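Local coordinates for protein superoxide dismutase (Clostridium difficile, PDB 3TJT) that probably converts superoxide radicals into hydrogen peroxide and molecular oxygen at a bound iron(III) ion, at residues A[162-167]-A[186-191]; A[101-106]-A[192-197]; A[16-21]-A[25-30]. All coordinates share one frame; numbering follows the deposited sequence.

Contact 1 of 3, residues A[162-167]-A[186-191]. With FE (Fe (III) ion), chain B.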
loop_
_atom_site.group_PDB
_atom_site.type_symbol
_atom_site.label_atom_id
_atom_site.label_comp_id
_atom_site.label_asym_id
_atom_site.label_seq_id
_atom_site.Cartn_x
_atom_site.Cartn_y
_atom_site.Cartn_z
ATOM N N PRO A 162 -14.118 7.941 -14.197
ATOM C CA PRO A 162 -13.914 8.568 -12.885
ATOM C C PRO A 162 -14.455 9.992 -12.872
ATOM O O PRO A 162 -14.184 10.762 -13.794
ATOM C CB PRO A 162 -12.386 8.602 -12.730
ATOM C CG PRO A 162 -11.839 7.742 -13.804
ATOM C CD PRO A 162 -12.854 7.700 -14.905
ATOM N N ILE A 163 -15.199 10.326 -11.825
ATOM C CA ILE A 163 -15.783 11.652 -11.654
ATOM C C ILE A 163 -15.012 12.412 -10.567
ATOM O O ILE A 163 -14.519 13.511 -10.803
ATOM C CB ILE A 163 -17.270 11.551 -11.295
ATOM C CG1 ILE A 163 -18.013 10.739 -12.370
ATOM C CG2 ILE A 163 -17.894 12.953 -11.144
ATOM C CD1 ILE A 163 -17.818 11.270 -13.785
ATOM N N ILE A 164 -14.924 11.827 -9.374
ATOM C CA ILE A 164 -13.887 12.236 -8.416
ATOM C C ILE A 164 -13.150 10.984 -7.922
ATOM O O ILE A 164 -13.634 9.863 -8.081
ATOM C CB ILE A 164 -14.440 13.042 -7.205
ATOM C CG1 ILE A 164 -15.172 12.136 -6.211
ATOM C CG2 ILE A 164 -15.311 14.228 -7.676
ATOM C CD1 ILE A 164 -15.594 12.841 -4.913
ATOM N N GLY A 165 -11.979 11.168 -7.334
ATOM C CA GLY A 165 -11.231 10.033 -6.817
ATOM C C GLY A 165 -10.269 10.494 -5.745
ATOM O O GLY A 165 -9.763 11.611 -5.828
ATOM N N LEU A 166 -10.026 9.636 -4.754
ATOM C CA LEU A 166 -9.164 9.961 -3.612
ATOM C C LEU A 166 -8.067 8.916 -3.457
ATOM O O LEU A 166 -8.338 7.713 -3.348
ATOM C CB LEU A 166 -9.993 10.031 -2.325
ATOM C CG LEU A 166 -9.228 10.246 -1.006
ATOM C CD1 LEU A 166 -8.393 11.528 -1.047
ATOM C CD2 LEU A 166 -10.204 10.246 0.172
ATOM N N ASP A 167 -6.832 9.394 -3.450
ATOM C CA ASP A 167 -5.642 8.573 -3.239
ATOM C C ASP A 167 -5.543 8.214 -1.759
ATOM O O ASP A 167 -5.421 9.099 -0.915
ATOM C CB ASP A 167 -4.420 9.385 -3.682
ATOM C CG ASP A 167 -3.136 8.583 -3.711
ATOM O OD1 ASP A 167 -3.123 7.412 -3.263
ATOM O OD2 ASP A 167 -2.116 9.122 -4.202
ATOM N N ASP A 186 -11.918 12.974 5.665
ATOM C CA ASP A 186 -12.871 14.027 5.997
ATOM C C ASP A 186 -12.383 15.405 5.537
ATOM O O ASP A 186 -13.147 16.178 4.955
ATOM C CB ASP A 186 -13.163 14.044 7.495
ATOM C CG ASP A 186 -14.395 14.866 7.830
ATOM O OD1 ASP A 186 -15.472 14.615 7.237
ATOM O OD2 ASP A 186 -14.284 15.764 8.683
ATOM N N ASN A 187 -11.113 15.704 5.776
ATOM C CA ASN A 187 -10.562 16.998 5.383
ATOM C C ASN A 187 -10.501 17.194 3.877
ATOM O O ASN A 187 -10.594 18.316 3.388
ATOM C CB ASN A 187 -9.182 17.208 5.996
ATOM C CG ASN A 187 -9.254 17.861 7.357
ATOM O OD1 ASN A 187 -10.294 18.397 7.739
ATOM N ND2 ASN A 187 -8.157 17.820 8.095
ATOM N N TRP A 188 -10.348 16.096 3.143
ATOM C CA TRP A 188 -10.183 16.182 1.701
ATOM C C TRP A 188 -11.406 16.792 1.011
ATOM O O TRP A 188 -11.283 17.431 -0.035
ATOM C CB TRP A 188 -9.872 14.797 1.134
ATOM C CG TRP A 188 -9.711 14.749 -0.347
ATOM C CD1 TRP A 188 -8.651 15.195 -1.074
ATOM C CD2 TRP A 188 -10.635 14.180 -1.288
ATOM N NE1 TRP A 188 -8.858 14.947 -2.412
ATOM C CE2 TRP A 188 -10.071 14.330 -2.567
ATOM C CE3 TRP A 188 -11.879 13.557 -1.164
ATOM C CZ2 TRP A 188 -10.706 13.876 -3.721
ATOM C CZ3 TRP A 188 -12.514 13.110 -2.316
ATOM C CH2 TRP A 188 -11.928 13.277 -3.576
ATOM N N PHE A 189 -12.579 16.583 1.585
ATOM C CA PHE A 189 -13.797 17.115 0.985
ATOM C C PHE A 189 -13.807 18.647 0.924
ATOM O O PHE A 189 -14.551 19.235 0.144
ATOM C CB PHE A 189 -15.044 16.540 1.661
ATOM C CG PHE A 189 -15.454 15.212 1.086
ATOM C CD1 PHE A 189 -16.306 15.152 0.000
ATOM C CD2 PHE A 189 -14.936 14.032 1.590
ATOM C CE1 PHE A 189 -16.664 13.934 -0.558
ATOM C CE2 PHE A 189 -15.288 12.813 1.039
ATOM C CZ PHE A 189 -16.153 12.766 -0.039
ATOM N N ASN A 190 -12.956 19.289 1.725
ATOM C CA ASN A 190 -12.815 20.744 1.638
ATOM C C ASN A 190 -12.103 21.211 0.376
ATOM O O ASN A 190 -12.204 22.378 0.003
ATOM C CB ASN A 190 -12.090 21.290 2.871
ATOM C CG ASN A 190 -12.872 21.065 4.139
ATOM O OD1 ASN A 190 -12.535 20.201 4.951
ATOM N ND2 ASN A 190 -13.943 21.824 4.307
ATOM N N VAL A 191 -11.375 20.313 -0.283
ATOM C CA VAL A 191 -10.632 20.707 -1.480
ATOM C C VAL A 191 -11.112 20.043 -2.770
ATOM O O VAL A 191 -10.541 20.285 -3.824
ATOM C CB VAL A 191 -9.112 20.488 -1.347
ATOM C CG1 VAL A 191 -8.545 21.318 -0.191
ATOM C CG2 VAL A 191 -8.786 19.011 -1.169
HETATM FE FE FE B . -0.298 8.882 -4.755
HETATM O O HOH W 1 -0.950 6.787 -5.164
#
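Leu166 lays one methyl over the indole of Trp188 in a CH-pi contact. CD1 of Leu166 sits 3.4 Å from the centroid of the Trp188 five-membered ring, and the line between them departs only 6° from the ring normal. The other branch, Leu166 CD2, reaches Trp188 CE3 at 3.9 Å, so the leucine fork spans part of both rings. Trp188 gets there because CG is anti to the backbone N (chi1 179°), which carries the indole from the backbone of segment 186-191 to the strand. Apolar packing continues at the six-membered ring, where Ile164 CD1 approaches obliquely, 3.9 Å from Trp188 CH2.

Two successive residues, Ile163 and Ile164, pair with the single Leu136 of the neighbouring strand, a classic beta bulge that interrupts strand 161-167 just before Gly165 and Leu166. This strand is outermost in this chain's three-stranded antiparallel sheet, part of the C-terminal domain.

Polar chemistry across the contact is sparse. Gly165 O comes obliquely within 3.2 Å of Trp188 CZ2 and is buried with no hydrogen-bond partner in the model. One residue past Leu166, the carboxylate of Asp167 leads away from the indole and binds iron through OD2 at 1.9 Å, while its OD1 accepts a hydrogen bond from Trp169 N.

Contact 2 of 3, residues A[101-106]-A[192-197]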
loop_
_atom_site.group_PDB
_atom_site.type_symbol
_atom_site.label_atom_id
_atom_site.label_comp_id
_atom_site.label_asym_id
_atom_site.label_seq_id
_atom_site.Cartn_x
_atom_site.Cartn_y
_atom_site.Cartn_z
ATOM N N GLU A 101 -25.698 21.565 -11.322
ATOM C CA GLU A 101 -26.161 21.072 -12.615
ATOM C C GLU A 101 -26.402 19.563 -12.607
ATOM O O GLU A 101 -26.901 19.022 -11.624
ATOM C CB GLU A 101 -25.204 21.497 -13.741
ATOM C CG GLU A 101 -25.049 23.021 -13.856
ATOM C CD GLU A 101 -24.160 23.460 -15.020
ATOM O OE1 GLU A 101 -24.087 22.738 -16.037
ATOM O OE2 GLU A 101 -23.537 24.543 -14.923
ATOM N N SER A 102 -26.074 18.892 -13.707
ATOM C CA SER A 102 -26.441 17.488 -13.851
ATOM C C SER A 102 -25.751 16.570 -12.840
ATOM O O SER A 102 -26.294 15.535 -12.483
ATOM C CB SER A 102 -26.195 16.994 -15.280
ATOM O OG SER A 102 -24.828 17.098 -15.640
ATOM N N LEU A 103 -24.557 16.943 -12.384
ATOM C CA LEU A 103 -23.859 16.106 -11.407
ATOM C C LEU A 103 -24.560 16.178 -10.058
ATOM O O LEU A 103 -24.763 15.158 -9.400
ATOM C CB LEU A 103 -22.380 16.499 -11.295
ATOM C CG LEU A 103 -21.557 15.706 -10.269
ATOM C CD1 LEU A 103 -21.646 14.208 -10.541
ATOM C CD2 LEU A 103 -20.110 16.173 -10.286
ATOM N N LYS A 104 -24.945 17.385 -9.649
ATOM C CA LYS A 104 -25.702 17.563 -8.419
ATOM C C LYS A 104 -26.976 16.719 -8.449
ATOM O O LYS A 104 -27.317 16.036 -7.481
ATOM C CB LYS A 104 -26.061 19.043 -8.225
ATOM C CG LYS A 104 -26.919 19.331 -6.996
ATOM C CD LYS A 104 -27.268 20.822 -6.927
ATOM C CE LYS A 104 -28.211 21.139 -5.781
ATOM N NZ LYS A 104 -27.550 21.017 -4.452
ATOM N N GLU A 105 -27.684 16.769 -9.572
ATOM C CA GLU A 105 -28.928 16.021 -9.697
ATOM C C GLU A 105 -28.699 14.513 -9.689
ATOM O O GLU A 105 -29.458 13.764 -9.066
ATOM C CB GLU A 105 -29.668 16.443 -10.964
ATOM C CG GLU A 105 -30.111 17.898 -10.921
ATOM C CD GLU A 105 -30.665 18.388 -12.246
ATOM O OE1 GLU A 105 -31.045 17.541 -13.085
ATOM O OE2 GLU A 105 -30.719 19.623 -12.443
ATOM N N ALA A 106 -27.649 14.079 -10.377
ATOM C CA ALA A 106 -27.334 12.659 -10.475
ATOM C C ALA A 106 -26.967 12.087 -9.112
ATOM O O ALA A 106 -27.327 10.957 -8.782
ATOM C CB ALA A 106 -26.214 12.430 -11.478
ATOM N N VAL A 192 -12.139 19.209 -2.695
ATOM C CA VAL A 192 -12.679 18.618 -3.924
ATOM C C VAL A 192 -13.122 19.715 -4.890
ATOM O O VAL A 192 -13.825 20.653 -4.495
ATOM C CB VAL A 192 -13.866 17.685 -3.643
ATOM C CG1 VAL A 192 -14.513 17.231 -4.968
ATOM C CG2 VAL A 192 -13.421 16.480 -2.830
ATOM N N ASN A 193 -12.700 19.607 -6.147
ATOM C CA ASN A 193 -13.095 20.561 -7.182
ATOM C C ASN A 193 -14.372 20.089 -7.879
ATOM O O ASN A 193 -14.325 19.333 -8.851
ATOM C CB ASN A 193 -11.966 20.750 -8.204
ATOM C CG ASN A 193 -12.310 21.779 -9.283
ATOM O OD1 ASN A 193 -13.427 22.287 -9.338
ATOM N ND2 ASN A 193 -11.350 22.074 -10.147
ATOM N N TRP A 194 -15.513 20.543 -7.376
ATOM C CA TRP A 194 -16.801 20.095 -7.900
ATOM C C TRP A 194 -17.067 20.592 -9.316
ATOM O O TRP A 194 -17.804 19.952 -10.067
ATOM C CB TRP A 194 -17.948 20.450 -6.941
ATOM C CG TRP A 194 -17.922 19.563 -5.742
ATOM C CD1 TRP A 194 -17.554 19.901 -4.470
ATOM C CD2 TRP A 194 -18.212 18.159 -5.720
ATOM N NE1 TRP A 194 -17.615 18.790 -3.652
ATOM C CE2 TRP A 194 -18.023 17.713 -4.395
ATOM C CE3 TRP A 194 -18.627 17.241 -6.692
ATOM C CZ2 TRP A 194 -18.226 16.381 -4.016
ATOM C CZ3 TRP A 194 -18.836 15.921 -6.316
ATOM C CH2 TRP A 194 -18.635 15.504 -4.988
ATOM N N ASN A 195 -16.472 21.721 -9.688
ATOM C CA ASN A 195 -16.594 22.191 -11.071
ATOM C C ASN A 195 -15.853 21.270 -12.035
ATOM O O ASN A 195 -16.343 20.972 -13.127
ATOM C CB ASN A 195 -16.106 23.632 -11.212
ATOM C CG ASN A 195 -16.888 24.593 -10.328
ATOM O OD1 ASN A 195 -18.038 24.331 -9.981
ATOM N ND2 ASN A 195 -16.260 25.700 -9.947
ATOM N N GLY A 196 -14.679 20.808 -11.618
ATOM C CA GLY A 196 -13.930 19.837 -12.400
ATOM C C GLY A 196 -14.688 18.520 -12.470
ATOM O O GLY A 196 -14.748 17.882 -13.528
ATOM N N ALA A 197 -15.277 18.117 -11.348
ATOM C CA ALA A 197 -16.085 16.904 -11.306
ATOM C C ALA A 197 -17.250 17.004 -12.294
ATOM O O ALA A 197 -17.559 16.044 -13.007
ATOM C CB ALA A 197 -16.599 16.647 -9.905
#
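Leu103 of helix 101-111 drives a single methyl into the first turn of helix 194-202. Its CG lies anti to the backbone N (chi1 178°), and this directs the fork across the gap between the two backbones, whose closest CA atoms, those of Leu103 and Ala197, are 7.8 Å apart. The tight spot is Leu103 CD2 against Ala197 CB at 3.6 Å. The same methyl approaches the Trp194 indole at its edge, near the ring plane, with CE3 of Trp194 4.0 Å from CD2 of Leu103. One face of that indole is occupied by Val192, whose CG1 stands 3.6 Å above the plane toward the rim. Ile163 and Ile164 of the central sheet also pack here, Ile163 on Leu103 and Ile164 on Trp194 and Ala197, so the leucine side chain packs into the layer between sheet and flanking helices of the C-terminal domain.

The solvent side is looser. Glu101, Lys104, Glu105 and Asn195 are exposed and do not touch across the contact; Glu101 OE1 instead forms a salt bridge with Lys202, further along helix 194-202.

The start of helix 194-202 is held by bonds inside its own segment and to a loop. Asn193 is the N-cap: its OD1 accepts from Gly196 N at 3.0 Å with an N-H...O angle of 163°, although the donor stands above the carbonyl plane, 72° out of it. Trp194 N has its own acceptor in Thr97 OG1.

With no hydrogen bond across the segments and 109 Å² buried, the fit here rests on apolar shape, while polar bonds secure the start of helix 194-202.

Contact 3 of 3, residues A[16-21]-A[25-30]. With FE (Fe (III) ion), chain B.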
loop_
_atom_site.group_PDB
_atom_site.type_symbol
_atom_site.label_atom_id
_atom_site.label_comp_id
_atom_site.label_asym_id
_atom_site.label_seq_id
_atom_site.Cartn_x
_atom_site.Cartn_y
_atom_site.Cartn_z
ATOM N N ASP A 16 1.420 24.970 -1.659
ATOM C CA ASP A 16 0.795 25.170 -0.356
ATOM C C ASP A 16 -0.680 25.586 -0.449
ATOM O O ASP A 16 -1.297 25.963 0.548
ATOM C CB ASP A 16 1.596 26.190 0.482
ATOM C CG ASP A 16 1.574 27.597 -0.114
ATOM O OD1 ASP A 16 1.024 27.781 -1.220
ATOM O OD2 ASP A 16 2.107 28.526 0.531
ATOM N N ALA A 17 -1.252 25.502 -1.647
ATOM C CA ALA A 17 -2.604 26.014 -1.881
ATOM C C ALA A 17 -3.689 25.210 -1.168
ATOM O O ALA A 17 -4.781 25.720 -0.909
ATOM C CB ALA A 17 -2.894 26.093 -3.388
ATOM N N LEU A 18 -3.383 23.957 -0.829
ATOM C CA LEU A 18 -4.366 23.082 -0.207
ATOM C C LEU A 18 -4.216 22.980 1.316
ATOM O O LEU A 18 -4.917 22.207 1.967
ATOM C CB LEU A 18 -4.297 21.683 -0.845
ATOM C CG LEU A 18 -4.417 21.677 -2.370
ATOM C CD1 LEU A 18 -4.448 20.225 -2.898
ATOM C CD2 LEU A 18 -5.669 22.448 -2.829
ATOM N N GLU A 19 -3.310 23.769 1.883
ATOM C CA GLU A 19 -3.216 23.889 3.335
ATOM C C GLU A 19 -4.492 24.540 3.884
ATOM O O GLU A 19 -5.069 25.415 3.242
ATOM C CB GLU A 19 -1.986 24.728 3.712
ATOM C CG GLU A 19 -0.669 24.218 3.124
ATOM C CD GLU A 19 0.206 23.555 4.164
ATOM O OE1 GLU A 19 -0.359 23.104 5.182
ATOM O OE2 GLU A 19 1.446 23.476 3.972
ATOM N N PRO A 20 -4.926 24.140 5.086
ATOM C CA PRO A 20 -4.239 23.196 5.971
ATOM C C PRO A 20 -4.764 21.777 5.815
ATOM O O PRO A 20 -4.596 20.983 6.728
ATOM C CB PRO A 20 -4.640 23.706 7.348
ATOM C CG PRO A 20 -6.055 24.134 7.132
ATOM C CD PRO A 20 -6.084 24.757 5.758
ATOM N N TYR A 21 -5.395 21.462 4.690
ATOM C CA TYR A 21 -5.986 20.136 4.520
ATOM C C TYR A 21 -4.977 19.103 4.035
ATOM O O TYR A 21 -5.017 17.935 4.444
ATOM C CB TYR A 21 -7.177 20.222 3.569
ATOM C CG TYR A 21 -8.125 21.329 3.969
ATOM C CD1 TYR A 21 -8.868 21.232 5.135
ATOM C CD2 TYR A 21 -8.248 22.477 3.197
ATOM C CE1 TYR A 21 -9.728 22.240 5.516
ATOM C CE2 TYR A 21 -9.107 23.496 3.572
ATOM C CZ TYR A 21 -9.843 23.367 4.732
ATOM O OH TYR A 21 -10.702 24.372 5.118
ATOM N N GLU A 25 4.580 19.976 2.046
ATOM C CA GLU A 25 5.662 19.012 1.889
ATOM C C GLU A 25 5.162 17.775 1.136
ATOM O O GLU A 25 5.847 17.240 0.262
ATOM C CB GLU A 25 6.222 18.628 3.258
ATOM C CG GLU A 25 6.930 19.784 3.983
ATOM C CD GLU A 25 6.006 20.924 4.445
ATOM O OE1 GLU A 25 4.813 20.681 4.759
ATOM O OE2 GLU A 25 6.501 22.079 4.518
ATOM N N THR A 26 3.958 17.346 1.480
ATOM C CA THR A 26 3.343 16.200 0.806
ATOM C C THR A 26 3.003 16.507 -0.651
ATOM O O THR A 26 3.221 15.680 -1.536
ATOM C CB THR A 26 2.108 15.728 1.573
ATOM O OG1 THR A 26 2.524 15.155 2.813
ATOM C CG2 THR A 26 1.323 14.685 0.772
ATOM N N MET A 27 2.490 17.704 -0.921
ATOM C CA MET A 27 2.231 18.067 -2.316
ATOM C C MET A 27 3.504 18.007 -3.156
ATOM O O MET A 27 3.488 17.516 -4.284
ATOM C CB MET A 27 1.573 19.456 -2.427
ATOM C CG MET A 27 0.204 19.558 -1.756
ATOM S SD MET A 27 -1.068 18.414 -2.409
ATOM C CE MET A 27 -1.029 18.809 -4.153
ATOM N N LYS A 28 4.612 18.496 -2.603
ATOM C CA LYS A 28 5.898 18.448 -3.291
ATOM C C LYS A 28 6.347 17.010 -3.572
ATOM O O LYS A 28 6.716 16.678 -4.691
ATOM C CB LYS A 28 6.976 19.185 -2.487
ATOM C CG LYS A 28 6.815 20.699 -2.468
ATOM C CD LYS A 28 7.778 21.379 -3.440
ATOM C CE LYS A 28 7.582 22.899 -3.443
ATOM N NZ LYS A 28 8.333 23.573 -4.547
ATOM N N LEU A 29 6.308 16.161 -2.552
ATOM C CA LEU A 29 6.735 14.779 -2.726
ATOM C C LEU A 29 5.790 14.056 -3.668
ATOM O O LEU A 29 6.219 13.350 -4.574
ATOM C CB LEU A 29 6.745 14.053 -1.379
ATOM C CG LEU A 29 7.868 14.440 -0.412
ATOM C CD1 LEU A 29 7.498 14.028 0.999
ATOM C CD2 LEU A 29 9.188 13.830 -0.826
ATOM N N HIS A 30 4.499 14.229 -3.438
ATOM C CA HIS A 30 3.485 13.481 -4.180
ATOM C C HIS A 30 3.588 13.806 -5.672
ATOM O O HIS A 30 3.562 12.912 -6.522
ATOM C CB HIS A 30 2.102 13.837 -3.638
ATOM C CG HIS A 30 1.067 12.780 -3.875
ATOM N ND1 HIS A 30 -0.246 12.937 -3.486
ATOM C CD2 HIS A 30 1.153 11.547 -4.431
ATOM C CE1 HIS A 30 -0.929 11.852 -3.805
ATOM N NE2 HIS A 30 -0.104 10.997 -4.381
HETATM FE FE FE B . -0.298 8.882 -4.755
HETATM O O HOH W 2 3.017 22.479 6.048
HETATM O O HOH W 1 -0.950 6.787 -5.164
#
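The carboxylates of Glu19 and Glu25 face each other through water 2, their planes steeply inclined rather than stacked. Water 2 donates to Glu19 OE2 at 2.8 Å and to Glu25 OE1 at 2.8 Å; the angle at the water between Glu19 OE2 and Glu25 OE1, 104°, is close to tetrahedral. The two oxygens, Glu19 OE2 and Glu25 OE1, lie 4.4 Å apart, and the water probably eases the repulsion between their like charges. Glu19 OE2 also accepts from the backbone N of Lys24, so this oxygen is tied to the first turn of helix 24-46 as well. Of the rings, Tyr21 carries Pro20 CD over one face, toward the rim, while the imidazole of His30 meets Phe89 edge-to-face.

Away from the water bridge the contact is apolar. Leu18 points its CD1 at the elbow of Met27, touching SD and CE of Met27 at 3.9 Å each, and the two side chains cross at about a right angle. Met27 offers both atoms because its chain folds back on itself, chi1 to chi3 all being near -60°. Leu18 is presented by a type I turn from Asp16 to Glu19, closed by Glu19 N to Asp16 O at 3.3 Å.

One turn beyond Thr26, His30 NE2 binds the iron at 2.2 Å. Water 1, 2.2 Å from the iron, stands nearly opposite His30, the angle at the iron between His30 NE2 and the water oxygen being 168°. With His85, Asp167 and His171 completing the five ligands, this is the trigonal-bipyramidal site of iron/manganese superoxide dismutases, in which the first long helix of the alpha-hairpin domain supplies an axial histidine.

How the contacts relate
Contacts 1 and 3 converge on the iron, one from each family domain: Asp167 OD2 and His30 NE2 are 2.8 Å apart as ligands of the same ion, although the contact centres are about 14 Å apart. A second junction lies away from the metal, where Val191 CG1 packs on Tyr21 CD2 at 3.6 Å. Contact 2 encloses contact 1 along the chain and adjoins it in space, with centres about 12 Å apart and Ile164 CG2 meeting Ala197 CB at 3.5 Å. Contacts 2 and 3 do not touch; their nearest atoms are about 7 Å apart. Contact 1 thus connects the outer helix packing of contact 2 with the metal site.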